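Local coordinates for protein 4-oxalocrotonate tautomerase family enzyme (Burkholderia sp. RPE67, PDB 6VVM) that is an enzyme of the tautomerase superfamily, with two beta-alpha-beta units in each chain and three chains in the assembly, at residues Y6-Q9 with G10-D13; A66-I69 with A70-E74; S85-S88 with A89-D93. All coordinates share one frame; numbering follows the deposited sequence.

Contact 1: residues Y6-Q9 with G10-D13; sequences YLPQ and GHSD
His11 turns its imidazole back over the end of the strand that precedes it, and CD2 is the ring atom that does most of the touching. His11 CD2 lies 3.6 Å from Pro8 O, approached obliquely. Leu7 CD1 meets the same His11 CD2 at 4.1 Å, again obliquely, while His11 NE2 comes to 4.2 Å from Pro8 CD. Two torsions set this up: the His11 ring stands beside its own backbone N (chi1 -70°), and Leu7 holds CG between its backbone N and carbonyl carbon (chi1 74°), which sends CD1 toward the imidazole. This is the close-packed side of the turn. Leu92 of helix 74-92 covers both Leu7 and His11 here, and His11 ND1 is hydrogen-bonded to Arg15 NH1, a bond that limits rotation of the imidazole. No direct hydrogen bond joins 6-9 to 10-13; inside the bend, beside the packed part, a water bridges them instead. It donates to Pro8 O at 2.6 Å and accepts from His11 N at 3.0 Å.

The turn joins the end of strand 2-8 to helix 13-31, the strand-to-helix connection of the first beta-alpha-beta unit. Ser12 occupies the N-cap, its OG accepting from Arg15 N.

The outer side is looser and exposed. Gly10 sits at the apex with a positive phi of 105°, a backbone shape in which a CB would collide with Gln9 O. Gln9 has its chain extended beyond CG and directed away from the turn.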
loop_
_atom_site.group_PDB
_atom_site.type_symbol
_atom_site.label_atom_id
_atom_site.label_comp_id
_atom_site.label_asym_id
_atom_site.label_seq_id
_atom_site.Cartn_x
_atom_site.Cartn_y
_atom_site.Cartn_z
ATOM N N TYR A 6 2.621 -2.868 8.964
ATOM C CA TYR A 6 2.080 -1.784 9.775
ATOM C C TYR A 6 2.215 -2.152 11.250
ATOM O O TYR A 6 1.673 -3.175 11.698
ATOM C CB TYR A 6 0.625 -1.530 9.408
ATOM C CG TYR A 6 0.471 -0.795 8.104
ATOM C CD1 TYR A 6 0.455 -1.479 6.894
ATOM C CD2 TYR A 6 0.359 0.585 8.083
ATOM C CE1 TYR A 6 0.312 -0.809 5.703
ATOM C CE2 TYR A 6 0.209 1.270 6.900
ATOM C CZ TYR A 6 0.185 0.575 5.714
ATOM O OH TYR A 6 0.033 1.278 4.544
ATOM N N LEU A 7 2.971 -1.350 11.987
ATOM C CA LEU A 7 3.235 -1.607 13.395
ATOM C C LEU A 7 3.219 -0.291 14.159
ATOM O O LEU A 7 3.336 0.786 13.563
ATOM C CB LEU A 7 4.569 -2.352 13.592
ATOM C CG LEU A 7 5.924 -1.655 13.425
ATOM C CD1 LEU A 7 7.052 -2.655 13.718
ATOM C CD2 LEU A 7 6.098 -1.062 12.024
ATOM N N PRO A 8 3.015 -0.336 15.469
ATOM C CA PRO A 8 3.017 0.897 16.254
ATOM C C PRO A 8 4.435 1.375 16.520
ATOM O O PRO A 8 5.405 0.630 16.384
ATOM C CB PRO A 8 2.328 0.495 17.564
ATOM C CG PRO A 8 1.841 -0.922 17.364
ATOM C CD PRO A 8 2.704 -1.515 16.300
ATOM N N GLN A 9 4.532 2.642 16.913
ATOM C CA GLN A 9 5.789 3.220 17.377
ATOM C C GLN A 9 6.238 2.560 18.676
ATOM O O GLN A 9 5.464 1.894 19.371
ATOM C CB GLN A 9 5.644 4.729 17.617
ATOM C CG GLN A 9 5.459 5.571 16.373
ATOM C CD GLN A 9 5.112 7.020 16.690
ATOM O OE1 GLN A 9 4.534 7.331 17.739
ATOM N NE2 GLN A 9 5.461 7.913 15.781
ATOM N N GLY A 10 7.508 2.765 19.014
ATOM C CA GLY A 10 8.041 2.332 20.292
ATOM C C GLY A 10 8.935 1.106 20.251
ATOM O O GLY A 10 9.597 0.821 21.257
ATOM N N HIS A 11 8.975 0.361 19.143
ATOM C CA HIS A 11 9.809 -0.836 19.077
ATOM C C HIS A 11 11.257 -0.456 18.801
ATOM O O HIS A 11 11.537 0.426 17.985
ATOM C CB HIS A 11 9.299 -1.792 18.000
ATOM C CG HIS A 11 7.997 -2.448 18.347
ATOM N ND1 HIS A 11 7.858 -3.299 19.422
ATOM C CD2 HIS A 11 6.777 -2.376 17.765
ATOM C CE1 HIS A 11 6.608 -3.726 19.487
ATOM N NE2 HIS A 11 5.931 -3.182 18.492
ATOM N N SER A 12 12.178 -1.131 19.485
ATOM C CA SER A 12 13.581 -0.775 19.380
ATOM C C SER A 12 14.104 -1.074 17.980
ATOM O O SER A 12 13.515 -1.837 17.210
ATOM C CB SER A 12 14.413 -1.535 20.416
ATOM O OG SER A 12 14.312 -2.931 20.202
ATOM N N ASP A 13 15.225 -0.438 17.649
ATOM C CA ASP A 13 15.851 -0.713 16.367
ATOM C C ASP A 13 16.292 -2.166 16.286
ATOM O O ASP A 13 16.164 -2.798 15.233
ATOM C CB ASP A 13 17.020 0.239 16.146
ATOM C CG ASP A 13 16.557 1.679 15.926
ATOM O OD1 ASP A 13 15.418 1.873 15.465
ATOM O OD2 ASP A 13 17.329 2.609 16.217
HETATM O O HOH W 1 7.975 0.479 16.319
#

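Contact 2: residues A66-I69 with A70-E74; sequences AILI and AGRTE
Arg72 folds back on the strand that precedes it and donates from NH2 to Ile69 O at 3.1 Å. The donor lies in the carbonyl plane, on a lone pair. Seen from the arginine, the oxygen is tilted 22° out of the guanidinium plane, and an N-H...O angle of 142° makes the bond rather bent. A chain bent at chi2 (63°) brings the guanidinium back to this carbonyl.

The same oxygen has a second polar partner: a water donates to Ile69 O at 2.9 Å. That water also accepts from Arg72 N at 3.0 Å. Ile69 O is therefore gripped by a side chain and by a solvent bridge to the backbone of the same residue. The turn carries the chain from strand 63-69 to helix 74-92, the strand-to-helix link of the second beta-alpha-beta unit, where Thr73 is the N-cap and its OG1 accepts from Gln76 N. Gly71, with positive phi, takes the tight bend between Ala70 and Arg72.

Van der Waals packing is more modest. Leu68 CB lies 3.6 Å from Arg72 NH2, meeting the guanidinium obliquely, and the buried Leu68 and the arginine both also touch Ile31 of helix 13-31. Ile69 sets CG2 beside its carbonyl carbon, while its longer branch leads away from the turn and the side chain packs on Arg123.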
loop_
_atom_site.group_PDB
_atom_site.type_symbol
_atom_site.label_atom_id
_atom_site.label_comp_id
_atom_site.label_asym_id
_atom_site.label_seq_id
_atom_site.Cartn_x
_atom_site.Cartn_y
_atom_site.Cartn_z
ATOM N N ALA A 66 1.783 -8.609 1.849
ATOM C CA ALA A 66 2.808 -9.363 1.134
ATOM C C ALA A 66 2.467 -9.349 -0.343
ATOM O O ALA A 66 1.405 -9.840 -0.740
ATOM C CB ALA A 66 2.900 -10.803 1.644
ATOM N N ILE A 67 3.368 -8.800 -1.150
ATOM C CA ILE A 67 3.179 -8.673 -2.586
ATOM C C ILE A 67 4.059 -9.692 -3.293
ATOM O O ILE A 67 5.291 -9.649 -3.172
ATOM C CB ILE A 67 3.493 -7.251 -3.060
ATOM C CG1 ILE A 67 2.599 -6.269 -2.291
ATOM C CG2 ILE A 67 3.295 -7.155 -4.567
ATOM C CD1 ILE A 67 2.710 -4.827 -2.734
ATOM N N LEU A 68 3.423 -10.588 -4.047
ATOM C CA LEU A 68 4.078 -11.715 -4.710
ATOM C C LEU A 68 3.776 -11.693 -6.198
ATOM O O LEU A 68 2.688 -11.285 -6.607
ATOM C CB LEU A 68 3.580 -13.050 -4.153
ATOM C CG LEU A 68 3.536 -13.248 -2.641
ATOM C CD1 LEU A 68 2.853 -14.570 -2.317
ATOM C CD2 LEU A 68 4.945 -13.231 -2.095
ATOM N N ILE A 69 4.717 -12.179 -7.018
ATOM C CA ILE A 69 4.362 -12.424 -8.407
ATOM C C ILE A 69 3.399 -13.598 -8.441
ATOM O O ILE A 69 3.571 -14.579 -7.706
ATOM C CB ILE A 69 5.603 -12.671 -9.285
ATOM C CG1 ILE A 69 6.474 -11.413 -9.329
ATOM C CG2 ILE A 69 5.172 -12.997 -10.715
ATOM C CD1 ILE A 69 7.708 -11.525 -10.229
ATOM N N ALA A 70 2.357 -13.492 -9.264
ATOM C CA ALA A 70 1.339 -14.533 -9.316
ATOM C C ALA A 70 1.958 -15.903 -9.602
ATOM O O ALA A 70 3.037 -16.019 -10.195
ATOM C CB ALA A 70 0.280 -14.197 -10.369
ATOM N N GLY A 71 1.276 -16.949 -9.145
ATOM C CA GLY A 71 1.734 -18.304 -9.397
ATOM C C GLY A 71 1.819 -19.199 -8.175
ATOM O O GLY A 71 1.874 -20.427 -8.297
ATOM N N ARG A 72 1.844 -18.614 -6.987
ATOM C CA ARG A 72 1.968 -19.438 -5.796
ATOM C C ARG A 72 0.679 -20.222 -5.577
ATOM O O ARG A 72 -0.413 -19.750 -5.897
ATOM C CB ARG A 72 2.298 -18.577 -4.582
ATOM C CG ARG A 72 3.791 -18.319 -4.402
ATOM C CD ARG A 72 4.428 -17.534 -5.557
ATOM N NE ARG A 72 5.858 -17.398 -5.301
ATOM C CZ ARG A 72 6.550 -16.267 -5.375
ATOM N NH1 ARG A 72 7.840 -16.286 -5.071
ATOM N NH2 ARG A 72 5.974 -15.125 -5.761
ATOM N N THR A 73 0.814 -21.449 -5.070
ATOM C CA THR A 73 -0.358 -22.265 -4.766
ATOM C C THR A 73 -1.053 -21.765 -3.502
ATOM O O THR A 73 -0.479 -21.033 -2.699
ATOM C CB THR A 73 0.033 -23.733 -4.570
ATOM O OG1 THR A 73 0.848 -23.853 -3.393
ATOM C CG2 THR A 73 0.804 -24.250 -5.777
ATOM N N GLU A 74 -2.307 -22.196 -3.322
ATOM C CA GLU A 74 -3.010 -21.899 -2.076
ATOM C C GLU A 74 -2.245 -22.429 -0.871
ATOM O O GLU A 74 -2.221 -21.790 0.187
ATOM C CB GLU A 74 -4.428 -22.482 -2.110
ATOM C CG GLU A 74 -5.320 -21.849 -3.185
ATOM C CD GLU A 74 -6.793 -22.169 -2.997
ATOM O OE1 GLU A 74 -7.202 -22.442 -1.849
ATOM O OE2 GLU A 74 -7.544 -22.134 -3.997
HETATM O O HOH W 2 1.523 -15.785 -6.122
#

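Contact 3: residues S85-S88 with A89-D93; sequences SETS and ASVLD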
loop_
_atom_site.group_PDB
_atom_site.type_symbol
_atom_site.label_atom_id
_atom_site.label_comp_id
_atom_site.label_asym_id
_atom_site.label_seq_id
_atom_site.Cartn_x
_atom_site.Cartn_y
_atom_site.Cartn_z
ATOM N N SER A 85 2.557 -14.558 10.310
ATOM C CA SER A 85 1.748 -14.249 11.486
ATOM C C SER A 85 2.480 -14.663 12.758
ATOM O O SER A 85 2.653 -13.852 13.673
ATOM C CB SER A 85 0.394 -14.960 11.403
ATOM O OG SER A 85 -0.369 -14.524 10.290
ATOM N N GLU A 86 2.947 -15.923 12.814
ATOM C CA GLU A 86 3.659 -16.416 13.997
ATOM C C GLU A 86 4.933 -15.620 14.251
ATOM O O GLU A 86 5.237 -15.288 15.400
ATOM C CB GLU A 86 3.989 -17.902 13.841
ATOM C CG GLU A 86 4.999 -18.415 14.879
ATOM C CD GLU A 86 4.441 -18.370 16.295
ATOM O OE1 GLU A 86 3.204 -18.453 16.452
ATOM O OE2 GLU A 86 5.231 -18.238 17.258
ATOM N N THR A 87 5.679 -15.295 13.185
ATOM C CA THR A 87 6.899 -14.498 13.328
ATOM C C THR A 87 6.583 -13.112 13.875
ATOM O O THR A 87 7.235 -12.627 14.810
ATOM C CB THR A 87 7.616 -14.363 11.980
ATOM O OG1 THR A 87 8.144 -15.633 11.557
ATOM C CG2 THR A 87 8.760 -13.363 12.102
ATOM N N SER A 88 5.604 -12.441 13.272
ATOM C CA SER A 88 5.252 -11.101 13.723
ATOM C C SER A 88 4.808 -11.118 15.180
ATOM O O SER A 88 5.252 -10.287 15.980
ATOM C CB SER A 88 4.156 -10.526 12.825
ATOM O OG SER A 88 4.650 -10.363 11.509
ATOM N N ALA A 89 3.961 -12.083 15.550
ATOM C CA ALA A 89 3.446 -12.113 16.914
ATOM C C ALA A 89 4.552 -12.414 17.912
ATOM O O ALA A 89 4.583 -11.834 19.002
ATOM C CB ALA A 89 2.322 -13.143 17.032
ATOM N N SER A 90 5.481 -13.307 17.557
ATOM C CA SER A 90 6.519 -13.665 18.514
ATOM C C SER A 90 7.542 -12.543 18.661
ATOM O O SER A 90 7.937 -12.213 19.785
ATOM C CB SER A 90 7.182 -14.989 18.107
ATOM O OG SER A 90 8.320 -14.766 17.310
ATOM N N VAL A 91 7.939 -11.906 17.553
ATOM C CA VAL A 91 8.956 -10.857 17.632
ATOM C C VAL A 91 8.382 -9.604 18.285
ATOM O O VAL A 91 9.002 -9.003 19.173
ATOM C CB VAL A 91 9.529 -10.549 16.236
ATOM C CG1 VAL A 91 10.512 -9.387 16.311
ATOM C CG2 VAL A 91 10.217 -11.788 15.643
ATOM N N LEU A 92 7.197 -9.188 17.857
ATOM C CA LEU A 92 6.582 -8.008 18.444
ATOM C C LEU A 92 5.954 -8.292 19.804
ATOM O O LEU A 92 5.496 -7.353 20.461
ATOM C CB LEU A 92 5.523 -7.434 17.505
ATOM C CG LEU A 92 5.994 -6.932 16.145
ATOM C CD1 LEU A 92 4.805 -6.399 15.359
ATOM C CD2 LEU A 92 7.055 -5.866 16.332
ATOM N N ASP A 93 5.917 -9.556 20.228
ATOM C CA ASP A 93 5.434 -9.940 21.556
ATOM C C ASP A 93 3.960 -9.599 21.747
ATOM O O ASP A 93 3.565 -8.981 22.738
ATOM C CB ASP A 93 6.281 -9.304 22.656
ATOM C CG ASP A 93 6.162 -10.046 23.965
ATOM O OD1 ASP A 93 5.874 -11.260 23.919
ATOM O OD2 ASP A 93 6.336 -9.418 25.028
#
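Four backbone bonds tie 85-88 to 89-93 in the regular i to i+4 pattern of an alpha-helix: Ala89 N to Ser85 O, Ser90 N to Glu86 O, Val91 N to Thr87 O and Leu92 N to Ser88 O, all 2.9 Å long. The bond from Val91 N is nearly straight, with an N-H...O angle of 165°. Together they form the last turns of helix 74-92, the crossover helix of the beta-alpha-beta unit made with strands 63-69 and 100-106. The helix closes in a Schellman motif: Asp93, the C-prime residue with positive phi, leaves the helical path, Val94 N reaches back to Ala89 O, and a weak bond of 3.4 Å runs from Asp93 N to Ser90 O.

Three hydroxyls of the first segment find partners one turn earlier: Ser85 OG with Ile81 O, Thr87 OG1 with His83 O and Ser88 OG with Leu84 O. All three do so with the oxygen beside the backbone N (chi1 -68° in Thr87). The buried Ser85 and Ser88 thus have their hydroxyls satisfied within the helix. Thr87 and Ser88 both touch Leu23 of helix 13-31.

The packing between successive turns is light. Thr87 and Val91 lie side by side and point the same way, their CG2 methyls meeting at 4.1 Å; Thr87 touches Ala26 and Val91 touches Leu19, so this methyl pair belongs to the surface facing helix 13-31. On the exposed side, Glu86 bends at chi2 (66°), which returns its carboxylate along the helix until Glu86 OE2 lies 3.9 Å from Ser90 CB. Near the helix end, Leu92 sets CB 3.2 Å and CG 3.4 Å from Ser88 O.

In the fold
The three contacts come in series along the chain, the first in one tautomerase sequence range and the other two in the next. Contacts 1 and 2 are corresponding strand-to-helix links, leaving the neighbouring antiparallel strands 2-8 and 63-69 of the mixed sheet; their centres lie about 27 Å apart, on opposite sides of the chain's centre. Contact 3 ends the helix that contact 2 leads into, about 22 Å away between centres, and so comes back toward contact 1, about 13 Å off between centres. There the two touch: Leu92 CD2 packs 3.6 Å from His11 NE2. The end of the second unit's helix thus meets the first unit's turn, joining the two halves of the subunit.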